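Local coordinates for protein LbaCas13a H328A (C2c2) (Lachnospiraceae bacterium NK4A179, PDB 5WLH) that binds CRISPR precursor RNA and, as a Cas13a nuclease guided by it, probably cleaves RNA at adenines, at residues A[506-511]-A[1121-1126]; A[1243-1248]-A[1267-1272]; A[1253-1256]-A[1261-1264]. All blocks are in the same frame, centred on the assembly; numbering follows the deposited sequence.

How the interactions relate
All three contacts are buried, and none has a direct hydrogen bond between its two segments. Interaction 1 joins two long helices far apart in sequence and is purely apolar, although its nearest atom is about 5 Å from the RNA. Interactions 2 and 3 are local, and interaction 3 is nested inside the loop that interaction 2 closes. They share helix 1262-1273, met near its start by aromatic rings in interaction 3 and further along by Leu1245 in interaction 2. Interaction 2 adds a salt bridge within segment 1267-1272 and touches RNA through Asp1271 and Phe1270; interaction 3 adds a water bridge and a cap within 1261-1264. Leu1122 and Trp1125 pack on Val1269, coupling interactions 1 and 2.

Interaction 1: A[506-511]-A[1121-1126]; sequences VAFAAR and QLINWI
A helix-to-helix seam between helix 486-517 and helix 1106-1145 forms here, where Ala507 and Phe508 meet Ile1123. The CA atoms of Ala507 and Ile1123 are 8.0 Å apart, a separation bridged by a methyl group on one side and a branched side chain on the other. The main touch is Ala507 CB against Ile1123 CD1 at 3.9 Å, with Ile1123 CG2 next to the same methyl, 4.2 Å from Ala507 CB. Both branches of the isoleucine therefore bear on one methyl group. With CG1 anti to the carbonyl carbon (chi1 -64°) and CD1 carried on in an extended chain (chi2 168°), the delta methyl is the atom that reaches farthest across. It also approaches the Phe508 ring obliquely, Ile1123 CD1 lying 4.4 Å from Phe508 CE2, a looser contact than that with the alanine. The segments are 610 residues apart in sequence and the contact is buried, so it is a tertiary contact between distant parts of the chain; in a Cas13a fold this is consistent with packing between the two HEPN domains. The two segments bury only 108 Å² between them, and further residues widen the seam: Phe1252 meets Phe508 edge-to-face and touches Ile1123, while Ile1249 also packs on Ile1123. Away from helix 486-517, Leu1122 packs against helix 1262-1273, and Trp1125 meets Phe1274 edge-to-face. Arg511, one turn beyond Ala507, forms a salt bridge with Glu1049.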
loop_
_atom_site.group_PDB
_atom_site.type_symbol
_atom_site.label_atom_id
_atom_site.label_comp_id
_atom_site.label_asym_id
_atom_site.label_seq_id
_atom_site.Cartn_x
_atom_site.Cartn_y
_atom_site.Cartn_z
ATOM N N VAL A 506 4.073 -9.443 13.846
ATOM C CA VAL A 506 3.790 -9.828 15.234
ATOM C C VAL A 506 2.577 -10.750 15.286
ATOM O O VAL A 506 2.611 -11.815 15.916
ATOM C CB VAL A 506 3.593 -8.588 16.124
ATOM C CG1 VAL A 506 3.122 -8.992 17.555
ATOM C CG2 VAL A 506 4.873 -7.805 16.212
ATOM N N ALA A 507 1.500 -10.372 14.588
ATOM C CA ALA A 507 0.302 -11.209 14.554
ATOM C C ALA A 507 0.598 -12.588 13.968
ATOM O O ALA A 507 0.136 -13.600 14.503
ATOM C CB ALA A 507 -0.808 -10.521 13.752
ATOM N N PHE A 508 1.360 -12.651 12.860
ATOM C CA PHE A 508 1.648 -13.942 12.249
ATOM C C PHE A 508 2.559 -14.783 13.130
ATOM O O PHE A 508 2.423 -16.010 13.176
ATOM C CB PHE A 508 2.282 -13.772 10.864
ATOM C CG PHE A 508 1.267 -13.593 9.761
ATOM C CD1 PHE A 508 0.497 -14.668 9.328
ATOM C CD2 PHE A 508 1.070 -12.353 9.171
ATOM C CE1 PHE A 508 -0.451 -14.509 8.315
ATOM C CE2 PHE A 508 0.117 -12.180 8.154
ATOM C CZ PHE A 508 -0.638 -13.252 7.729
ATOM N N ALA A 509 3.519 -14.150 13.799
ATOM C CA ALA A 509 4.393 -14.908 14.681
ATOM C C ALA A 509 3.582 -15.537 15.800
ATOM O O ALA A 509 3.783 -16.710 16.144
ATOM C CB ALA A 509 5.483 -14.000 15.256
ATOM N N ALA A 510 2.649 -14.769 16.367
ATOM C CA ALA A 510 1.775 -15.299 17.411
ATOM C C ALA A 510 0.929 -16.445 16.879
ATOM O O ALA A 510 0.794 -17.492 17.526
ATOM C CB ALA A 510 0.892 -14.176 17.964
ATOM N N ARG A 511 0.342 -16.263 15.693
ATOM C CA ARG A 511 -0.427 -17.331 15.067
ATOM C C ARG A 511 0.413 -18.593 14.903
ATOM O O ARG A 511 -0.014 -19.696 15.277
ATOM C CB ARG A 511 -0.961 -16.862 13.705
ATOM C CG ARG A 511 -1.681 -17.963 12.936
ATOM C CD ARG A 511 -2.817 -18.538 13.795
ATOM N NE ARG A 511 -3.638 -19.488 13.049
ATOM C CZ ARG A 511 -4.780 -19.986 13.506
ATOM N NH1 ARG A 511 -5.224 -19.633 14.712
ATOM N NH2 ARG A 511 -5.477 -20.833 12.763
ATOM N N GLN A 1121 -2.853 -8.101 4.605
ATOM C CA GLN A 1121 -3.380 -6.783 4.276
ATOM C C GLN A 1121 -4.524 -6.412 5.211
ATOM O O GLN A 1121 -4.669 -5.254 5.606
ATOM C CB GLN A 1121 -3.842 -6.753 2.812
ATOM C CG GLN A 1121 -4.483 -5.420 2.392
ATOM C CD GLN A 1121 -3.514 -4.253 2.503
ATOM O OE1 GLN A 1121 -2.481 -4.219 1.824
ATOM N NE2 GLN A 1121 -3.843 -3.287 3.368
ATOM N N LEU A 1122 -5.356 -7.389 5.568
ATOM C CA LEU A 1122 -6.413 -7.131 6.537
ATOM C C LEU A 1122 -5.837 -6.661 7.867
ATOM O O LEU A 1122 -6.326 -5.702 8.453
ATOM C CB LEU A 1122 -7.254 -8.383 6.738
ATOM C CG LEU A 1122 -8.136 -8.720 5.524
ATOM C CD1 LEU A 1122 -8.733 -10.102 5.684
ATOM C CD2 LEU A 1122 -9.241 -7.666 5.285
ATOM N N ILE A 1123 -4.780 -7.312 8.340
ATOM C CA ILE A 1123 -4.178 -6.893 9.601
ATOM C C ILE A 1123 -3.516 -5.528 9.458
ATOM O O ILE A 1123 -3.582 -4.694 10.365
ATOM C CB ILE A 1123 -3.193 -7.960 10.095
ATOM C CG1 ILE A 1123 -3.967 -9.257 10.411
ATOM C CG2 ILE A 1123 -2.557 -7.493 11.430
ATOM C CD1 ILE A 1123 -3.070 -10.474 10.622
ATOM N N ASN A 1124 -2.873 -5.278 8.318
ATOM C CA ASN A 1124 -2.344 -3.945 8.040
ATOM C C ASN A 1124 -3.439 -2.889 8.198
ATOM O O ASN A 1124 -3.258 -1.880 8.887
ATOM C CB ASN A 1124 -1.744 -3.946 6.630
ATOM C CG ASN A 1124 -1.092 -2.629 6.247
ATOM O OD1 ASN A 1124 -1.732 -1.584 6.238
ATOM N ND2 ASN A 1124 0.182 -2.693 5.849
ATOM N N TRP A 1125 -4.604 -3.126 7.586
ATOM C CA TRP A 1125 -5.716 -2.187 7.707
ATOM C C TRP A 1125 -6.160 -2.027 9.157
ATOM O O TRP A 1125 -6.551 -0.931 9.574
ATOM C CB TRP A 1125 -6.886 -2.673 6.860
ATOM C CG TRP A 1125 -6.731 -2.329 5.419
ATOM C CD1 TRP A 1125 -6.038 -1.271 4.885
ATOM C CD2 TRP A 1125 -7.300 -3.044 4.314
ATOM N NE1 TRP A 1125 -6.161 -1.281 3.495
ATOM C CE2 TRP A 1125 -6.931 -2.360 3.133
ATOM C CE3 TRP A 1125 -8.087 -4.195 4.216
ATOM C CZ2 TRP A 1125 -7.321 -2.797 1.858
ATOM C CZ3 TRP A 1125 -8.490 -4.616 2.969
ATOM C CH2 TRP A 1125 -8.096 -3.923 1.798
ATOM N N ILE A 1126 -6.139 -3.114 9.933
ATOM C CA ILE A 1126 -6.484 -2.978 11.353
ATOM C C ILE A 1126 -5.605 -1.925 12.005
ATOM O O ILE A 1126 -6.082 -1.056 12.745
ATOM C CB ILE A 1126 -6.355 -4.322 12.087
ATOM C CG1 ILE A 1126 -7.528 -5.224 11.724
ATOM C CG2 ILE A 1126 -6.268 -4.068 13.624
ATOM C CD1 ILE A 1126 -7.331 -6.677 12.121
#

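Interaction 2: A[1243-1248]-A[1267-1272]; sequences TELRNY and SEVFDR. With nucleotides of chain B.
Leu1245 meets Glu1268 and Val1269 across two neighbouring helices, and the residues on either side of it in 1243-1248 face other partners. First comes Thr1243, whose OG1 bonds back to His1239 O within its own helix. Glu1244 follows and packs on Ile1312. At Leu1245, CG is anti to the backbone N (chi1 169°), and the two delta methyls divide the work: CD2 lies 3.8 Å from Glu1268 CG and 4.2 Å from Val1269 CG2, whereas CD1 is 3.9 Å from Glu1268 OE2. Glu1268 CG, CD and OE2 thus lie against the leucine methyls, while OE1 goes to Arg1272, whose NE and NH2 grip it side-on from the same face of the carboxylate. Arg1272 NH2 is 2.9 Å from Glu1268 OE1; this shared grip would hold the acid's rotation. Arg1246 begins the sequence RNYIEH, which fits the R-X4-H motif of HEPN nucleases and so probably belongs to that site; its guanidinium forms salt bridges with Glu1250 and Glu1130. Tyr1248 closes the segment, bonded through OH to Asp1259. Beyond the contact, Asp1271 OD1 accepts from O2' of A3 of chain B at 2.5 Å, too short for its exact length to be relied on, and Phe1270 meets A4 of chain B at its ring edge. Helix 1262-1273 is flanked by helices 1239-1250, 1106-1145 and 1284-1294 and by strand 1321-1330.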
loop_
_atom_site.group_PDB
_atom_site.type_symbol
_atom_site.label_atom_id
_atom_site.label_comp_id
_atom_site.label_asym_id
_atom_site.label_seq_id
_atom_site.Cartn_x
_atom_site.Cartn_y
_atom_site.Cartn_z
ATOM N N THR A 1243 -15.254 -3.893 16.379
ATOM C CA THR A 1243 -14.385 -4.651 17.273
ATOM C C THR A 1243 -14.429 -6.135 16.957
ATOM O O THR A 1243 -13.387 -6.804 16.913
ATOM C CB THR A 1243 -14.810 -4.426 18.725
ATOM O OG1 THR A 1243 -14.794 -3.027 18.998
ATOM C CG2 THR A 1243 -13.859 -5.150 19.664
ATOM N N GLU A 1244 -15.633 -6.665 16.731
ATOM C CA GLU A 1244 -15.761 -8.076 16.403
ATOM C C GLU A 1244 -15.026 -8.411 15.115
ATOM O O GLU A 1244 -14.342 -9.438 15.035
ATOM C CB GLU A 1244 -17.235 -8.455 16.288
ATOM C CG GLU A 1244 -17.450 -9.906 15.883
ATOM C CD GLU A 1244 -18.810 -10.423 16.309
ATOM O OE1 GLU A 1244 -18.982 -10.733 17.508
ATOM O OE2 GLU A 1244 -19.712 -10.497 15.449
ATOM N N LEU A 1245 -15.165 -7.561 14.094
ATOM C CA LEU A 1245 -14.479 -7.817 12.828
ATOM C C LEU A 1245 -12.962 -7.763 13.015
ATOM O O LEU A 1245 -12.230 -8.638 12.544
ATOM C CB LEU A 1245 -14.946 -6.809 11.784
ATOM C CG LEU A 1245 -14.139 -6.767 10.480
ATOM C CD1 LEU A 1245 -14.242 -8.099 9.756
ATOM C CD2 LEU A 1245 -14.668 -5.609 9.599
ATOM N N ARG A 1246 -12.473 -6.735 13.710
ATOM C CA ARG A 1246 -11.048 -6.624 13.985
ATOM C C ARG A 1246 -10.534 -7.879 14.676
ATOM O O ARG A 1246 -9.504 -8.450 14.293
ATOM C CB ARG A 1246 -10.811 -5.382 14.854
ATOM C CG ARG A 1246 -9.363 -5.090 15.171
ATOM C CD ARG A 1246 -8.968 -5.513 16.569
ATOM N NE ARG A 1246 -7.515 -5.472 16.723
ATOM C CZ ARG A 1246 -6.834 -4.377 17.037
ATOM N NH1 ARG A 1246 -7.477 -3.227 17.243
ATOM N NH2 ARG A 1246 -5.511 -4.426 17.142
ATOM N N ASN A 1247 -11.258 -8.330 15.702
ATOM C CA ASN A 1247 -10.820 -9.509 16.436
ATOM C C ASN A 1247 -10.880 -10.742 15.559
ATOM O O ASN A 1247 -9.987 -11.595 15.617
ATOM C CB ASN A 1247 -11.678 -9.708 17.683
ATOM C CG ASN A 1247 -11.373 -8.700 18.777
ATOM O OD1 ASN A 1247 -10.306 -8.079 18.806
ATOM N ND2 ASN A 1247 -12.310 -8.551 19.700
ATOM N N TYR A 1248 -11.937 -10.858 14.749
ATOM C CA TYR A 1248 -12.061 -12.001 13.860
ATOM C C TYR A 1248 -10.823 -12.130 12.991
ATOM O O TYR A 1248 -10.238 -13.209 12.869
ATOM C CB TYR A 1248 -13.315 -11.848 13.005
ATOM C CG TYR A 1248 -13.628 -13.045 12.149
ATOM C CD1 TYR A 1248 -14.428 -14.070 12.625
ATOM C CD2 TYR A 1248 -13.117 -13.152 10.863
ATOM C CE1 TYR A 1248 -14.715 -15.159 11.845
ATOM C CE2 TYR A 1248 -13.391 -14.240 10.082
ATOM C CZ TYR A 1248 -14.193 -15.247 10.578
ATOM O OH TYR A 1248 -14.473 -16.345 9.791
ATOM N N SER A 1267 -15.401 -7.493 1.933
ATOM C CA SER A 1267 -16.646 -6.758 1.729
ATOM C C SER A 1267 -17.015 -5.969 2.973
ATOM O O SER A 1267 -17.472 -4.825 2.874
ATOM C CB SER A 1267 -17.806 -7.710 1.385
ATOM O OG SER A 1267 -17.619 -8.319 0.136
ATOM N N GLU A 1268 -16.849 -6.571 4.151
ATOM C CA GLU A 1268 -17.259 -5.860 5.352
ATOM C C GLU A 1268 -16.279 -4.745 5.693
ATOM O O GLU A 1268 -16.692 -3.698 6.207
ATOM C CB GLU A 1268 -17.424 -6.821 6.528
ATOM C CG GLU A 1268 -17.974 -6.079 7.745
ATOM C CD GLU A 1268 -18.246 -6.980 8.925
ATOM O OE1 GLU A 1268 -18.652 -6.441 9.972
ATOM O OE2 GLU A 1268 -18.046 -8.209 8.807
ATOM N N VAL A 1269 -14.990 -4.942 5.402
ATOM C CA VAL A 1269 -14.033 -3.848 5.533
ATOM C C VAL A 1269 -14.463 -2.685 4.647
ATOM O O VAL A 1269 -14.584 -1.542 5.096
ATOM C CB VAL A 1269 -12.611 -4.341 5.196
ATOM C CG1 VAL A 1269 -11.644 -3.147 5.036
ATOM C CG2 VAL A 1269 -12.110 -5.298 6.273
ATOM N N PHE A 1270 -14.722 -2.971 3.373
ATOM C CA PHE A 1270 -15.197 -1.944 2.454
ATOM C C PHE A 1270 -16.463 -1.272 2.979
ATOM O O PHE A 1270 -16.617 -0.053 2.880
ATOM C CB PHE A 1270 -15.467 -2.566 1.079
ATOM C CG PHE A 1270 -15.951 -1.591 0.052
ATOM C CD1 PHE A 1270 -15.132 -0.545 -0.367
ATOM C CD2 PHE A 1270 -17.202 -1.751 -0.546
ATOM C CE1 PHE A 1270 -15.558 0.364 -1.318
ATOM C CE2 PHE A 1270 -17.645 -0.858 -1.501
ATOM C CZ PHE A 1270 -16.818 0.192 -1.910
ATOM N N ASP A 1271 -17.378 -2.059 3.526
ATOM C CA ASP A 1271 -18.667 -1.510 3.920
ATOM C C ASP A 1271 -18.537 -0.578 5.114
ATOM O O ASP A 1271 -19.150 0.497 5.131
ATOM C CB ASP A 1271 -19.646 -2.632 4.243
ATOM C CG ASP A 1271 -21.000 -2.088 4.660
ATOM O OD1 ASP A 1271 -21.845 -1.837 3.766
ATOM O OD2 ASP A 1271 -21.194 -1.868 5.870
ATOM N N ARG A 1272 -17.738 -0.959 6.126
ATOM C CA ARG A 1272 -17.787 -0.171 7.353
ATOM C C ARG A 1272 -16.512 -0.108 8.184
ATOM O O ARG A 1272 -16.568 0.455 9.282
ATOM C CB ARG A 1272 -18.918 -0.683 8.269
ATOM C CG ARG A 1272 -18.815 -2.148 8.678
ATOM C CD ARG A 1272 -19.965 -2.455 9.650
ATOM N NE ARG A 1272 -20.117 -3.867 9.971
ATOM C CZ ARG A 1272 -21.124 -4.328 10.712
ATOM N NH1 ARG A 1272 -22.034 -3.473 11.173
ATOM N NH2 ARG A 1272 -21.220 -5.618 10.993
ATOM P P A B 4 -23.347 3.473 2.083
ATOM O OP1 A B 4 -22.172 4.316 2.464
ATOM O OP2 A B 4 -24.583 4.097 1.545
ATOM O "O5'" A B 4 -22.873 2.409 1.005
ATOM C "C5'" A B 4 -21.747 1.583 1.249
ATOM C "C4'" A B 4 -21.645 0.527 0.189
ATOM O "O4'" A B 4 -22.813 -0.327 0.240
ATOM C "C3'" A B 4 -21.634 1.045 -1.235
ATOM O "O3'" A B 4 -20.354 1.487 -1.634
ATOM C "C2'" A B 4 -22.139 -0.154 -2.024
ATOM O "O2'" A B 4 -21.117 -1.135 -2.149
ATOM C "C1'" A B 4 -23.190 -0.704 -1.067
ATOM N N9 A B 4 -24.530 -0.145 -1.326
ATOM C C8 A B 4 -25.208 0.843 -0.656
ATOM N N7 A B 4 -26.410 1.071 -1.143
ATOM C C5 A B 4 -26.524 0.159 -2.186
ATOM C C6 A B 4 -27.543 -0.126 -3.124
ATOM N N6 A B 4 -28.723 0.495 -3.166
ATOM N N1 A B 4 -27.307 -1.109 -4.019
ATOM C C2 A B 4 -26.134 -1.749 -4.002
ATOM N N3 A B 4 -25.103 -1.565 -3.177
ATOM C C4 A B 4 -25.367 -0.590 -2.305
ATOM P P A B 3 -27.275 5.059 5.663
ATOM O OP1 A B 3 -26.485 5.746 4.606
ATOM O OP2 A B 3 -28.742 5.266 5.763
ATOM O "O5'" A B 3 -27.095 3.487 5.572
ATOM C "C5'" A B 3 -26.771 2.884 4.356
ATOM C "C4'" A B 3 -25.694 1.862 4.551
ATOM O "O4'" A B 3 -26.321 0.567 4.740
ATOM C "C3'" A B 3 -24.806 1.700 3.330
ATOM O "O3'" A B 3 -23.696 2.581 3.366
ATOM C "C2'" A B 3 -24.452 0.229 3.346
ATOM O "O2'" A B 3 -23.451 -0.020 4.321
ATOM C "C1'" A B 3 -25.760 -0.369 3.862
ATOM N N9 A B 3 -26.751 -0.586 2.794
ATOM C C8 A B 3 -27.999 0.008 2.693
ATOM N N7 A B 3 -28.689 -0.392 1.649
ATOM C C5 A B 3 -27.838 -1.303 1.026
ATOM C C6 A B 3 -27.982 -2.099 -0.123
ATOM N N6 A B 3 -29.074 -2.065 -0.891
ATOM N N1 A B 3 -26.961 -2.920 -0.473
ATOM C C2 A B 3 -25.869 -2.935 0.305
ATOM N N3 A B 3 -25.626 -2.234 1.412
ATOM C C4 A B 3 -26.653 -1.435 1.722
#

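Interaction 3: A[1253-1256]-A[1261-1264]; sequences RYYS and SFLG
Tyr1254 lies against Phe1262 and Ser1261, and its side chain can be followed outward. The bond from CA to CB points toward the facing segment, and with CG anti to the backbone N (chi1 165°) the ring is carried across. On one side of the ring Tyr1254 CD2 stands 3.6 Å above the centre of the Tyr1255 ring, a contact within the segment. Tyr1254 CE1, on the other side, is 4.3 Å from Ser1261 CA. Tyr1254 CE2 comes nearest of this ring's atoms, 3.6 Å from Phe1262 CE2; the Tyr1254 and Phe1262 rings lie obliquely, with planes at 49° and centroids 4.7 Å apart. Tyr1254 CZ follows at 3.8 Å from Phe1262 CE2. At the tip, Tyr1254 OH reaches a water 2.8 Å away, and this water also accepts from Phe1262 N. The Phe1262 ring has a second neighbour, Tyr1255 OH, which comes to its edge 3.5 Å from Phe1262 CZ. The Ser1261 side chain leaves the backbone away from 1253-1256, and its OG accepts from Gly1264 N at 2.9 Å, with an N-H...O angle of 145°. A serine N-cap of this kind, with water taking a further first-turn N-H, is characteristic of a helix start, here that of 1262-1273.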
loop_
_atom_site.group_PDB
_atom_site.type_symbol
_atom_site.label_atom_id
_atom_site.label_comp_id
_atom_site.label_asym_id
_atom_site.label_seq_id
_atom_site.Cartn_x
_atom_site.Cartn_y
_atom_site.Cartn_z
ATOM N N ARG A 1253 -9.625 -16.148 13.203
ATOM C CA ARG A 1253 -10.793 -17.003 13.424
ATOM C C ARG A 1253 -11.268 -17.647 12.129
ATOM O O ARG A 1253 -11.844 -18.738 12.157
ATOM C CB ARG A 1253 -11.933 -16.200 14.052
ATOM C CG ARG A 1253 -11.582 -15.502 15.358
ATOM C CD ARG A 1253 -11.205 -16.514 16.437
ATOM N NE ARG A 1253 -12.202 -17.576 16.556
ATOM C CZ ARG A 1253 -11.948 -18.785 17.048
ATOM N NH1 ARG A 1253 -10.726 -19.094 17.466
ATOM N NH2 ARG A 1253 -12.915 -19.693 17.111
ATOM N N TYR A 1254 -11.041 -16.984 10.987
ATOM C CA TYR A 1254 -11.418 -17.577 9.710
ATOM C C TYR A 1254 -10.886 -18.993 9.580
ATOM O O TYR A 1254 -11.573 -19.886 9.065
ATOM C CB TYR A 1254 -10.884 -16.709 8.574
ATOM C CG TYR A 1254 -10.891 -17.381 7.225
ATOM C CD1 TYR A 1254 -12.043 -17.419 6.459
ATOM C CD2 TYR A 1254 -9.732 -17.929 6.697
ATOM C CE1 TYR A 1254 -12.053 -18.014 5.209
ATOM C CE2 TYR A 1254 -9.724 -18.519 5.435
ATOM C CZ TYR A 1254 -10.890 -18.557 4.703
ATOM O OH TYR A 1254 -10.888 -19.144 3.458
ATOM N N TYR A 1255 -9.657 -19.215 10.037
ATOM C CA TYR A 1255 -8.984 -20.486 9.840
ATOM C C TYR A 1255 -9.500 -21.573 10.766
ATOM O O TYR A 1255 -9.180 -22.744 10.547
ATOM C CB TYR A 1255 -7.478 -20.318 10.026
ATOM C CG TYR A 1255 -6.873 -19.451 8.938
ATOM C CD1 TYR A 1255 -6.800 -19.917 7.630
ATOM C CD2 TYR A 1255 -6.410 -18.163 9.203
ATOM C CE1 TYR A 1255 -6.251 -19.141 6.615
ATOM C CE2 TYR A 1255 -5.862 -17.364 8.163
ATOM C CZ TYR A 1255 -5.787 -17.877 6.886
ATOM O OH TYR A 1255 -5.263 -17.128 5.841
ATOM N N SER A 1256 -10.272 -21.207 11.786
ATOM C CA SER A 1256 -10.917 -22.160 12.675
ATOM C C SER A 1256 -12.362 -22.430 12.296
ATOM O O SER A 1256 -12.843 -23.551 12.484
ATOM C CB SER A 1256 -10.865 -21.649 14.120
ATOM O OG SER A 1256 -9.531 -21.663 14.597
ATOM N N SER A 1261 -16.065 -15.776 4.052
ATOM C CA SER A 1261 -15.029 -15.885 3.042
ATOM C C SER A 1261 -14.105 -14.686 3.118
ATOM O O SER A 1261 -14.413 -13.676 3.746
ATOM C CB SER A 1261 -15.652 -15.950 1.657
ATOM O OG SER A 1261 -16.523 -14.848 1.513
ATOM N N PHE A 1262 -12.956 -14.813 2.454
ATOM C CA PHE A 1262 -12.110 -13.650 2.236
ATOM C C PHE A 1262 -12.888 -12.534 1.551
ATOM O O PHE A 1262 -12.799 -11.374 1.943
ATOM C CB PHE A 1262 -10.873 -14.057 1.432
ATOM C CG PHE A 1262 -9.737 -14.526 2.306
ATOM C CD1 PHE A 1262 -9.121 -13.642 3.187
ATOM C CD2 PHE A 1262 -9.304 -15.841 2.271
ATOM C CE1 PHE A 1262 -8.071 -14.053 4.004
ATOM C CE2 PHE A 1262 -8.248 -16.268 3.092
ATOM C CZ PHE A 1262 -7.630 -15.372 3.955
ATOM N N LEU A 1263 -13.671 -12.862 0.518
ATOM C CA LEU A 1263 -14.472 -11.823 -0.123
ATOM C C LEU A 1263 -15.450 -11.196 0.850
ATOM O O LEU A 1263 -15.708 -9.991 0.789
ATOM C CB LEU A 1263 -15.232 -12.388 -1.321
ATOM C CG LEU A 1263 -14.394 -12.479 -2.590
ATOM C CD1 LEU A 1263 -15.232 -13.175 -3.639
ATOM C CD2 LEU A 1263 -13.980 -11.094 -3.092
ATOM N N GLY A 1264 -16.022 -12.002 1.744
ATOM C CA GLY A 1264 -16.967 -11.453 2.702
ATOM C C GLY A 1264 -16.297 -10.549 3.719
ATOM O O GLY A 1264 -16.883 -9.556 4.159
HETATM O O HOH W 1 -12.594 -17.785 1.751
#